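Local coordinates for 4-alpha-glucanotransferase (Corynebacterium glutamicum, PDB 5B68), which is an amylomaltase, an enzyme of the 4-alpha-glucanotransferase family that combines an N-terminal beta-sandwich domain with a region of the TIM-barrel clan, at residues R5-L10 and D33-I38; V44-S49 and Q58-L63; S402-P407 and A436-I441. All coordinates share one frame; numbering follows the deposited sequence.

Contact 1 of 3, residues R5-L10 and D33-I38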
loop_
_atom_site.group_PDB
_atom_site.type_symbol
_atom_site.label_atom_id
_atom_site.label_comp_id
_atom_site.label_asym_id
_atom_site.label_seq_id
_atom_site.Cartn_x
_atom_site.Cartn_y
_atom_site.Cartn_z
ATOM N N ARG A 5 -13.354 -27.302 -22.320
ATOM C CA ARG A 5 -12.087 -27.083 -22.997
ATOM C C ARG A 5 -11.977 -25.689 -23.626
ATOM O O ARG A 5 -10.940 -25.085 -23.580
ATOM C CB ARG A 5 -11.776 -28.201 -24.001
ATOM C CG ARG A 5 -12.522 -28.142 -25.307
ATOM C CD ARG A 5 -11.586 -27.696 -26.414
ATOM N NE ARG A 5 -11.599 -28.564 -27.586
ATOM C CZ ARG A 5 -10.682 -28.527 -28.553
ATOM N NH1 ARG A 5 -10.764 -29.349 -29.582
ATOM N NH2 ARG A 5 -9.678 -27.678 -28.488
ATOM N N PHE A 6 -13.051 -25.193 -24.201
ATOM C CA PHE A 6 -13.069 -23.878 -24.830
ATOM C C PHE A 6 -13.073 -22.808 -23.732
ATOM O O PHE A 6 -12.430 -21.789 -23.871
ATOM C CB PHE A 6 -14.295 -23.735 -25.775
ATOM C CG PHE A 6 -14.273 -24.707 -26.943
ATOM C CD1 PHE A 6 -13.282 -24.619 -27.919
ATOM C CD2 PHE A 6 -15.213 -25.745 -27.036
ATOM C CE1 PHE A 6 -13.222 -25.527 -28.988
ATOM C CE2 PHE A 6 -15.156 -26.654 -28.097
ATOM C CZ PHE A 6 -14.183 -26.534 -29.083
ATOM N N LEU A 7 -13.806 -23.010 -22.639
ATOM C CA LEU A 7 -13.771 -22.071 -21.549
ATOM C C LEU A 7 -12.373 -21.953 -20.916
ATOM O O LEU A 7 -11.907 -20.851 -20.625
ATOM C CB LEU A 7 -14.764 -22.434 -20.437
ATOM C CG LEU A 7 -15.908 -21.536 -20.047
ATOM C CD1 LEU A 7 -16.411 -21.972 -18.661
ATOM C CD2 LEU A 7 -15.523 -20.070 -20.055
ATOM N N ASN A 8 -11.710 -23.067 -20.704
ATOM C CA ASN A 8 -10.296 -23.066 -20.254
ATOM C C ASN A 8 -9.376 -22.342 -21.228
ATOM O O ASN A 8 -8.491 -21.565 -20.812
ATOM C CB ASN A 8 -9.751 -24.497 -20.072
ATOM C CG ASN A 8 -10.328 -25.182 -18.861
ATOM O OD1 ASN A 8 -10.911 -24.554 -18.009
ATOM N ND2 ASN A 8 -10.224 -26.507 -18.831
ATOM N N GLU A 9 -9.605 -22.539 -22.518
ATOM C CA GLU A 9 -8.790 -21.882 -23.502
ATOM C C GLU A 9 -8.963 -20.380 -23.372
ATOM O O GLU A 9 -7.961 -19.642 -23.394
ATOM C CB GLU A 9 -9.135 -22.328 -24.922
ATOM C CG GLU A 9 -8.119 -21.892 -25.975
ATOM C CD GLU A 9 -8.438 -22.408 -27.389
ATOM O OE1 GLU A 9 -7.773 -21.963 -28.322
ATOM O OE2 GLU A 9 -9.334 -23.244 -27.570
ATOM N N LEU A 10 -10.191 -19.953 -23.203
ATOM C CA LEU A 10 -10.476 -18.539 -23.098
ATOM C C LEU A 10 -9.939 -17.938 -21.816
ATOM O O LEU A 10 -9.330 -16.886 -21.819
ATOM C CB LEU A 10 -11.962 -18.313 -23.222
ATOM C CG LEU A 10 -12.448 -16.862 -23.326
ATOM C CD1 LEU A 10 -11.913 -16.079 -24.527
ATOM C CD2 LEU A 10 -13.949 -16.873 -23.364
ATOM N N ASP A 33 -19.221 -21.167 -13.819
ATOM C CA ASP A 33 -19.948 -19.936 -13.512
ATOM C C ASP A 33 -18.990 -18.823 -13.122
ATOM O O ASP A 33 -19.136 -17.668 -13.523
ATOM C CB ASP A 33 -20.956 -20.162 -12.338
ATOM C CG ASP A 33 -21.861 -19.018 -12.117
ATOM O OD1 ASP A 33 -22.648 -18.676 -13.019
ATOM O OD2 ASP A 33 -21.785 -18.386 -11.048
ATOM N N THR A 34 -18.004 -19.179 -12.334
ATOM C CA THR A 34 -16.990 -18.206 -11.871
ATOM C C THR A 34 -16.140 -17.743 -13.081
ATOM O O THR A 34 -15.844 -16.567 -13.212
ATOM C CB THR A 34 -16.118 -18.814 -10.763
ATOM O OG1 THR A 34 -16.913 -18.918 -9.553
ATOM C CG2 THR A 34 -14.837 -17.945 -10.556
ATOM N N LEU A 35 -15.735 -18.679 -13.929
ATOM C CA LEU A 35 -14.930 -18.301 -15.077
ATOM C C LEU A 35 -15.679 -17.292 -15.945
ATOM O O LEU A 35 -15.128 -16.275 -16.339
ATOM C CB LEU A 35 -14.548 -19.512 -15.901
ATOM C CG LEU A 35 -13.539 -20.470 -15.225
ATOM C CD1 LEU A 35 -13.311 -21.691 -16.116
ATOM C CD2 LEU A 35 -12.205 -19.824 -14.788
ATOM N N VAL A 36 -16.915 -17.618 -16.261
ATOM C CA VAL A 36 -17.730 -16.740 -17.072
ATOM C C VAL A 36 -17.891 -15.390 -16.420
ATOM O O VAL A 36 -17.809 -14.356 -17.125
ATOM C CB VAL A 36 -19.105 -17.425 -17.400
ATOM C CG1 VAL A 36 -20.059 -16.465 -18.042
ATOM C CG2 VAL A 36 -18.894 -18.648 -18.291
ATOM N N LYS A 37 -18.172 -15.339 -15.119
ATOM C CA LYS A 37 -18.443 -14.032 -14.480
ATOM C C LYS A 37 -17.156 -13.174 -14.385
ATOM O O LYS A 37 -17.202 -11.980 -14.540
ATOM C CB LYS A 37 -19.026 -14.200 -13.081
ATOM C CG LYS A 37 -20.472 -14.628 -13.181
ATOM C CD LYS A 37 -21.022 -15.089 -11.850
ATOM C CE LYS A 37 -22.546 -15.164 -11.944
ATOM N NZ LYS A 37 -23.040 -15.997 -10.788
ATOM N N ILE A 38 -16.024 -13.811 -14.165
ATOM C CA ILE A 38 -14.757 -13.067 -14.119
ATOM C C ILE A 38 -14.385 -12.634 -15.541
ATOM O O ILE A 38 -14.018 -11.502 -15.721
ATOM C CB ILE A 38 -13.624 -13.885 -13.476
ATOM C CG1 ILE A 38 -14.003 -14.181 -12.021
ATOM C CG2 ILE A 38 -12.279 -13.107 -13.530
ATOM C CD1 ILE A 38 -14.317 -12.959 -11.217
#
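Leu7 carries most of this helix-helix contact, with its two methyls divided between Leu35 and Val36. Leu7 CD1 lies 4.0 Å from Leu35 CD1 and 4.1 Å from Leu35 CB, and the two leucine side chains pass at a slant. Leu7 CD2 turns to the next residue and stops 4.1 Å from Val36 CG2, where the side chains cross at about a right angle. The chi1 of Leu7, -118°, brings CG nearly into eclipse with the hydrogen on CA, an uncommon setting for a leucine. Val36 meets it with the branch that lies anti to its carbonyl carbon.

One residue on, Asn8 starts away from the partner helix, but its amide end swings back until Asn8 OD1 is 4.2 Å from Leu35 CD1. That is a packing distance; OD1 accepts its hydrogen bond from Arg4 NE. Leu10, a turn after Leu7, again aims at the partner helix and reaches Leu39, just beyond 33-38.

The axes of the two short segments approach to 10.6 Å at an angle of 40°, a wide separation spanned by leucine and valine side chains. Ile57 of helix 54-69 also packs against Leu7, making the contact part of a small N-terminal helical bundle. Within the second helix Lys37 NZ forms a salt bridge with Asp33 OD2 at 2.7 Å, on its syn lone pair. Methyl groups, Leu35 CB and one side-chain amide oxygen meet across the gap, which is consistent with a fit set by side-chain shape rather than directional bonding.

Contact 2 of 3, residues V44-S49 and Q58-L63. With SO4 (sulfate ion), chain G.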
loop_
_atom_site.group_PDB
_atom_site.type_symbol
_atom_site.label_atom_id
_atom_site.label_comp_id
_atom_site.label_asym_id
_atom_site.label_seq_id
_atom_site.Cartn_x
_atom_site.Cartn_y
_atom_site.Cartn_z
ATOM N N VAL A 44 -15.258 -9.351 -21.351
ATOM C CA VAL A 44 -15.463 -10.320 -22.381
ATOM C C VAL A 44 -16.979 -10.461 -22.599
ATOM O O VAL A 44 -17.736 -10.700 -21.644
ATOM C CB VAL A 44 -14.791 -11.666 -22.077
ATOM C CG1 VAL A 44 -15.003 -12.625 -23.229
ATOM C CG2 VAL A 44 -13.255 -11.485 -21.795
ATOM N N ASN A 45 -17.400 -10.249 -23.834
ATOM C CA ASN A 45 -18.812 -10.352 -24.208
ATOM C C ASN A 45 -19.280 -11.847 -24.321
ATOM O O ASN A 45 -19.122 -12.475 -25.355
ATOM C CB ASN A 45 -18.999 -9.580 -25.511
ATOM C CG ASN A 45 -20.447 -9.525 -25.964
ATOM O OD1 ASN A 45 -21.331 -10.040 -25.312
ATOM N ND2 ASN A 45 -20.680 -8.877 -27.101
ATOM N N LEU A 46 -19.805 -12.357 -23.217
ATOM C CA LEU A 46 -20.413 -13.664 -23.116
ATOM C C LEU A 46 -21.775 -13.407 -22.530
ATOM O O LEU A 46 -21.946 -12.482 -21.757
ATOM C CB LEU A 46 -19.665 -14.552 -22.143
ATOM C CG LEU A 46 -18.211 -14.882 -22.406
ATOM C CD1 LEU A 46 -17.647 -15.596 -21.197
ATOM C CD2 LEU A 46 -18.118 -15.743 -23.641
ATOM N N ASP A 47 -22.742 -14.242 -22.860
ATOM C CA ASP A 47 -24.127 -13.919 -22.533
ATOM C C ASP A 47 -24.408 -13.756 -21.028
ATOM O O ASP A 47 -23.865 -14.470 -20.192
ATOM C CB ASP A 47 -25.098 -14.890 -23.209
ATOM C CG ASP A 47 -25.465 -14.462 -24.641
ATOM O OD1 ASP A 47 -24.614 -13.863 -25.338
ATOM O OD2 ASP A 47 -26.609 -14.733 -25.079
ATOM N N THR A 48 -25.263 -12.771 -20.747
ATOM C CA THR A 48 -25.561 -12.208 -19.425
ATOM C C THR A 48 -26.223 -13.203 -18.496
ATOM O O THR A 48 -26.164 -13.077 -17.280
ATOM C CB THR A 48 -26.446 -10.964 -19.543
ATOM O OG1 THR A 48 -27.497 -11.225 -20.475
ATOM C CG2 THR A 48 -25.632 -9.790 -20.030
ATOM N N SER A 49 -26.809 -14.225 -19.096
ATOM C CA SER A 49 -27.342 -15.353 -18.368
ATOM C C SER A 49 -26.187 -16.056 -17.673
ATOM O O SER A 49 -26.372 -16.805 -16.715
ATOM C CB SER A 49 -28.038 -16.307 -19.322
ATOM O OG SER A 49 -29.230 -15.720 -19.805
ATOM N N GLN A 58 -15.996 -19.916 -28.497
ATOM C CA GLN A 58 -15.054 -20.056 -29.631
ATOM C C GLN A 58 -14.907 -18.755 -30.387
ATOM O O GLN A 58 -13.814 -18.399 -30.862
ATOM C CB GLN A 58 -15.444 -21.217 -30.572
ATOM C CG GLN A 58 -15.194 -22.567 -29.917
ATOM C CD GLN A 58 -15.591 -23.767 -30.745
ATOM O OE1 GLN A 58 -16.721 -24.271 -30.664
ATOM N NE2 GLN A 58 -14.631 -24.274 -31.497
ATOM N N ARG A 59 -16.003 -18.034 -30.519
ATOM C CA ARG A 59 -15.929 -16.759 -31.188
ATOM C C ARG A 59 -15.117 -15.748 -30.340
ATOM O O ARG A 59 -14.432 -14.897 -30.910
ATOM C CB ARG A 59 -17.312 -16.246 -31.492
ATOM C CG ARG A 59 -17.383 -14.842 -32.063
ATOM C CD ARG A 59 -18.826 -14.363 -32.298
ATOM N NE ARG A 59 -18.804 -12.959 -32.734
ATOM C CZ ARG A 59 -18.918 -11.900 -31.940
ATOM N NH1 ARG A 59 -19.111 -12.038 -30.638
ATOM N NH2 ARG A 59 -18.846 -10.676 -32.466
ATOM N N GLN A 60 -15.236 -15.808 -29.020
ATOM C CA GLN A 60 -14.370 -14.940 -28.176
ATOM C C GLN A 60 -12.890 -15.333 -28.274
ATOM O O GLN A 60 -12.043 -14.465 -28.214
ATOM C CB GLN A 60 -14.862 -14.874 -26.756
ATOM C CG GLN A 60 -16.154 -14.088 -26.594
ATOM C CD GLN A 60 -16.052 -12.667 -27.085
ATOM O OE1 GLN A 60 -15.084 -11.959 -26.796
ATOM N NE2 GLN A 60 -17.012 -12.241 -27.901
ATOM N N ILE A 61 -12.590 -16.632 -28.405
ATOM C CA ILE A 61 -11.202 -17.040 -28.659
ATOM C C ILE A 61 -10.676 -16.396 -29.946
ATOM O O ILE A 61 -9.625 -15.772 -29.964
ATOM C CB ILE A 61 -11.080 -18.547 -28.648
ATOM C CG1 ILE A 61 -11.376 -19.036 -27.221
ATOM C CG2 ILE A 61 -9.716 -19.026 -29.098
ATOM C CD1 ILE A 61 -11.675 -20.506 -27.093
ATOM N N ALA A 62 -11.388 -16.595 -31.052
ATOM C CA ALA A 62 -10.969 -16.056 -32.319
ATOM C C ALA A 62 -10.847 -14.533 -32.301
ATOM O O ALA A 62 -9.888 -14.013 -32.859
ATOM C CB ALA A 62 -11.903 -16.516 -33.470
ATOM N N LEU A 63 -11.788 -13.839 -31.646
ATOM C CA LEU A 63 -11.723 -12.393 -31.529
ATOM C C LEU A 63 -10.480 -11.940 -30.728
ATOM O O LEU A 63 -9.867 -10.932 -31.093
ATOM C CB LEU A 63 -12.972 -11.750 -30.939
ATOM C CG LEU A 63 -14.121 -11.649 -31.971
ATOM C CD1 LEU A 63 -15.452 -11.487 -31.241
ATOM C CD2 LEU A 63 -13.941 -10.501 -32.986
HETATM S S SO4 G . -17.558 -8.465 -29.012
HETATM O O1 SO4 G . -16.285 -8.503 -28.260
HETATM O O2 SO4 G . -17.274 -8.051 -30.423
HETATM O O3 SO4 G . -18.176 -9.803 -29.073
HETATM O O4 SO4 G . -18.360 -7.438 -28.253
HETATM O O HOH W 1 -15.417 -9.395 -25.853
#
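Val44 and Leu46 supply the apolar part of the contact, both against Gln60. Val44 CG1 lies 3.8 Å from Gln60 CG and also packs, methyl on oxygen, against Gln60 OE1 at 3.6 Å, the two side chains running past each other in opposite senses, while Leu46 CD2 meets Gln60 CG at 3.9 Å. A bend at chi2 (-58°) folds the glutamine so that its methylene carbons face the loop and its amide turns toward the bound sulfate. The carbonyl of Asn45 comes near Gln60 NE2, but the angle is too poor for a hydrogen bond.

The linker between helices 32-41 and 54-69 here folds back onto the second of them. Leu46 also packs on Val36 and Leu39 of the preceding helix.

Hydrogen bonds converge on the sulfate, probably taken up from the crystallisation liquor. Its O3 receives Arg59 NH1 at 2.9 Å, near the guanidinium plane, and Gln60 NE2, also at 2.9 Å. Asn45 ND2 makes a nearly straight bond (168°) to sulfate O4 at 3.0 Å, plus a weak one to O3; Arg67 binds the ion as well. Leu63 CD1 sits 3.5 Å above the centre of the Arg59 guanidinium plane and backs one face.

Water-mediated bonding crosses the same gap: one water accepts from Asn45 N and donates to Gln60 OE1 (2.8 Å) and to sulfate O1.

Contact 3 of 3, residues S402-P407 and A436-I441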
loop_
_atom_site.group_PDB
_atom_site.type_symbol
_atom_site.label_atom_id
_atom_site.label_comp_id
_atom_site.label_asym_id
_atom_site.label_seq_id
_atom_site.Cartn_x
_atom_site.Cartn_y
_atom_site.Cartn_z
ATOM N N SER A 402 -12.020 4.265 -13.598
ATOM C CA SER A 402 -12.891 3.149 -14.011
ATOM C C SER A 402 -12.398 2.377 -15.214
ATOM O O SER A 402 -12.590 1.194 -15.315
ATOM C CB SER A 402 -14.364 3.615 -14.278
ATOM O OG SER A 402 -14.406 4.659 -15.257
ATOM N N HIS A 403 -11.810 3.111 -16.117
ATOM C CA HIS A 403 -11.324 2.611 -17.423
ATOM C C HIS A 403 -10.120 1.657 -17.310
ATOM O O HIS A 403 -9.741 1.008 -18.316
ATOM C CB HIS A 403 -11.006 3.838 -18.312
ATOM C CG HIS A 403 -9.984 4.798 -17.743
ATOM N ND1 HIS A 403 -8.694 4.924 -18.247
ATOM C CD2 HIS A 403 -10.065 5.696 -16.729
ATOM C CE1 HIS A 403 -8.018 5.823 -17.552
ATOM N NE2 HIS A 403 -8.831 6.297 -16.622
ATOM N N VAL A 404 -9.495 1.593 -16.112
ATOM C CA VAL A 404 -8.446 0.645 -15.856
ATOM C C VAL A 404 -8.771 -0.312 -14.678
ATOM O O VAL A 404 -7.876 -0.979 -14.197
ATOM C CB VAL A 404 -7.069 1.317 -15.651
ATOM C CG1 VAL A 404 -6.592 2.042 -16.913
ATOM C CG2 VAL A 404 -7.021 2.251 -14.453
ATOM N N LEU A 405 -10.045 -0.421 -14.309
ATOM C CA LEU A 405 -10.490 -1.353 -13.238
ATOM C C LEU A 405 -11.411 -2.386 -13.788
ATOM O O LEU A 405 -11.924 -2.252 -14.914
ATOM C CB LEU A 405 -11.208 -0.542 -12.138
ATOM C CG LEU A 405 -10.306 0.429 -11.394
ATOM C CD1 LEU A 405 -11.124 1.433 -10.584
ATOM C CD2 LEU A 405 -9.291 -0.278 -10.533
ATOM N N ALA A 406 -11.684 -3.421 -13.015
ATOM C CA ALA A 406 -12.701 -4.409 -13.334
ATOM C C ALA A 406 -13.684 -4.406 -12.152
ATOM O O ALA A 406 -13.610 -5.291 -11.293
ATOM C CB ALA A 406 -12.056 -5.785 -13.533
ATOM N N PRO A 407 -14.593 -3.398 -12.090
ATOM C CA PRO A 407 -15.388 -3.238 -10.883
ATOM C C PRO A 407 -16.426 -4.339 -10.574
ATOM O O PRO A 407 -16.862 -4.428 -9.427
ATOM C CB PRO A 407 -16.076 -1.842 -11.095
ATOM C CG PRO A 407 -16.079 -1.653 -12.565
ATOM C CD PRO A 407 -14.791 -2.258 -13.019
ATOM N N ALA A 436 -2.398 -1.829 -18.770
ATOM C CA ALA A 436 -1.225 -1.881 -19.647
ATOM C C ALA A 436 -1.440 -1.002 -20.913
ATOM O O ALA A 436 -0.452 -0.370 -21.435
ATOM C CB ALA A 436 -0.914 -3.318 -19.981
ATOM N N GLU A 437 -2.666 -0.954 -21.402
ATOM C CA GLU A 437 -3.031 -0.116 -22.543
ATOM C C GLU A 437 -2.867 1.349 -22.222
ATOM O O GLU A 437 -2.628 2.149 -23.095
ATOM C CB GLU A 437 -4.441 -0.399 -23.027
ATOM C CG GLU A 437 -4.559 -1.755 -23.667
ATOM C CD GLU A 437 -5.961 -2.079 -24.126
ATOM O OE1 GLU A 437 -6.911 -1.543 -23.565
ATOM O OE2 GLU A 437 -6.100 -2.872 -25.049
ATOM N N GLU A 438 -3.038 1.682 -20.956
ATOM C CA GLU A 438 -2.870 3.040 -20.490
ATOM C C GLU A 438 -1.434 3.295 -20.061
ATOM O O GLU A 438 -1.158 4.262 -19.430
ATOM C CB GLU A 438 -3.819 3.367 -19.353
ATOM C CG GLU A 438 -5.250 3.472 -19.794
ATOM C CD GLU A 438 -5.494 4.611 -20.753
ATOM O OE1 GLU A 438 -4.990 5.714 -20.545
ATOM O OE2 GLU A 438 -6.215 4.393 -21.713
ATOM N N GLY A 439 -0.543 2.375 -20.366
ATOM C CA GLY A 439 0.866 2.599 -20.131
ATOM C C GLY A 439 1.257 2.591 -18.673
ATOM O O GLY A 439 2.263 3.104 -18.301
ATOM N N TYR A 440 0.412 1.994 -17.865
ATOM C CA TYR A 440 0.586 1.879 -16.424
ATOM C C TYR A 440 0.632 3.265 -15.735
ATOM O O TYR A 440 1.176 3.412 -14.624
ATOM C CB TYR A 440 1.800 1.019 -16.072
ATOM C CG TYR A 440 1.607 -0.421 -16.413
ATOM C CD1 TYR A 440 1.025 -1.313 -15.471
ATOM C CD2 TYR A 440 2.026 -0.956 -17.637
ATOM C CE1 TYR A 440 0.780 -2.628 -15.787
ATOM C CE2 TYR A 440 1.840 -2.288 -17.935
ATOM C CZ TYR A 440 1.149 -3.139 -17.017
ATOM O OH TYR A 440 0.940 -4.456 -17.206
ATOM N N ILE A 441 0.127 4.304 -16.398
ATOM C CA ILE A 441 0.315 5.618 -15.869
ATOM C C ILE A 441 -0.392 5.817 -14.503
ATOM O O ILE A 441 0.190 6.492 -13.642
ATOM C CB ILE A 441 -0.095 6.704 -16.894
ATOM C CG1 ILE A 441 0.836 6.639 -18.110
ATOM C CG2 ILE A 441 -0.175 8.072 -16.223
ATOM C CD1 ILE A 441 2.305 6.992 -17.859
#
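Glu438 lays its aliphatic stem over Val404, with Glu438 CG 3.5 Å from Val404 CG1 and Glu438 CB 3.9 Å from the same methyl. The glutamate stands where a helix ends in a Schellman motif: Gly439, with a positive phi of 71°, is the C-prime residue, its N bonding to Ala436 O at 2.9 Å while Tyr440 N reaches back to Leu435 O. A type I' beta turn from Glu438 to Ile441 overlaps it, and Tyr440 is the N-cap residue of the next helix. The chain thus turns between two helices, and the glutamate at the turn faces the 402-407 loop.

On that loop, Ser402 and His403 form a short 3-10 segment, and Leu405 N closes onto Ser402 O at 3.2 Å. This local turn presents His403 and Val404 side by side. Backbone hydrogen bonds of Val404 with His431 and of Ala406 with Pro429 tie the loop to the chain just ahead of helix 434-437, and Trp430 packs on Val404. On the other segment, Glu437 forms a salt bridge with Arg71, and the Tyr440 side chain packs against helix 487-500, on Ala489, Leu490 and Ile493.

The buried valine and the exposed glutamate cross at about a right angle. In all, the two segments together bury 101 Å². Glu438 bends at chi2 (-64°), which carries its carboxylate past the valine toward the histidine. There the imidazole presents its edge: Glu438 CG lies near the ring plane, and the ring and carboxylate planes are 84° apart. The ionisable ends are not in contact: His403 ND1 is 4.3 Å from Glu438 OE2.

From the N terminus, helix 5-13 is met by helix 32-41 in contact 1, closing a loop of 22 residues that includes two short strands. Contact 2 opens afterwards and joins the loop after helix 32-41 to helix 54-69, closing the eight residues 50-57. The two are in series rather than nested, yet they touch: Phe6 packs on Gln58 and Leu10 on Gln60, bringing helix 54-69 against helix 5-13, which contact 1 already packs on helix 32-41. Contact 3 comes far later, after the beta-sandwich, and closes a 28-residue excursion, joining the loop between helix 396-400 and strand 409-413 to the end of helix 434-437. Its centre is 22 Å from that of contact 1, and it touches neither.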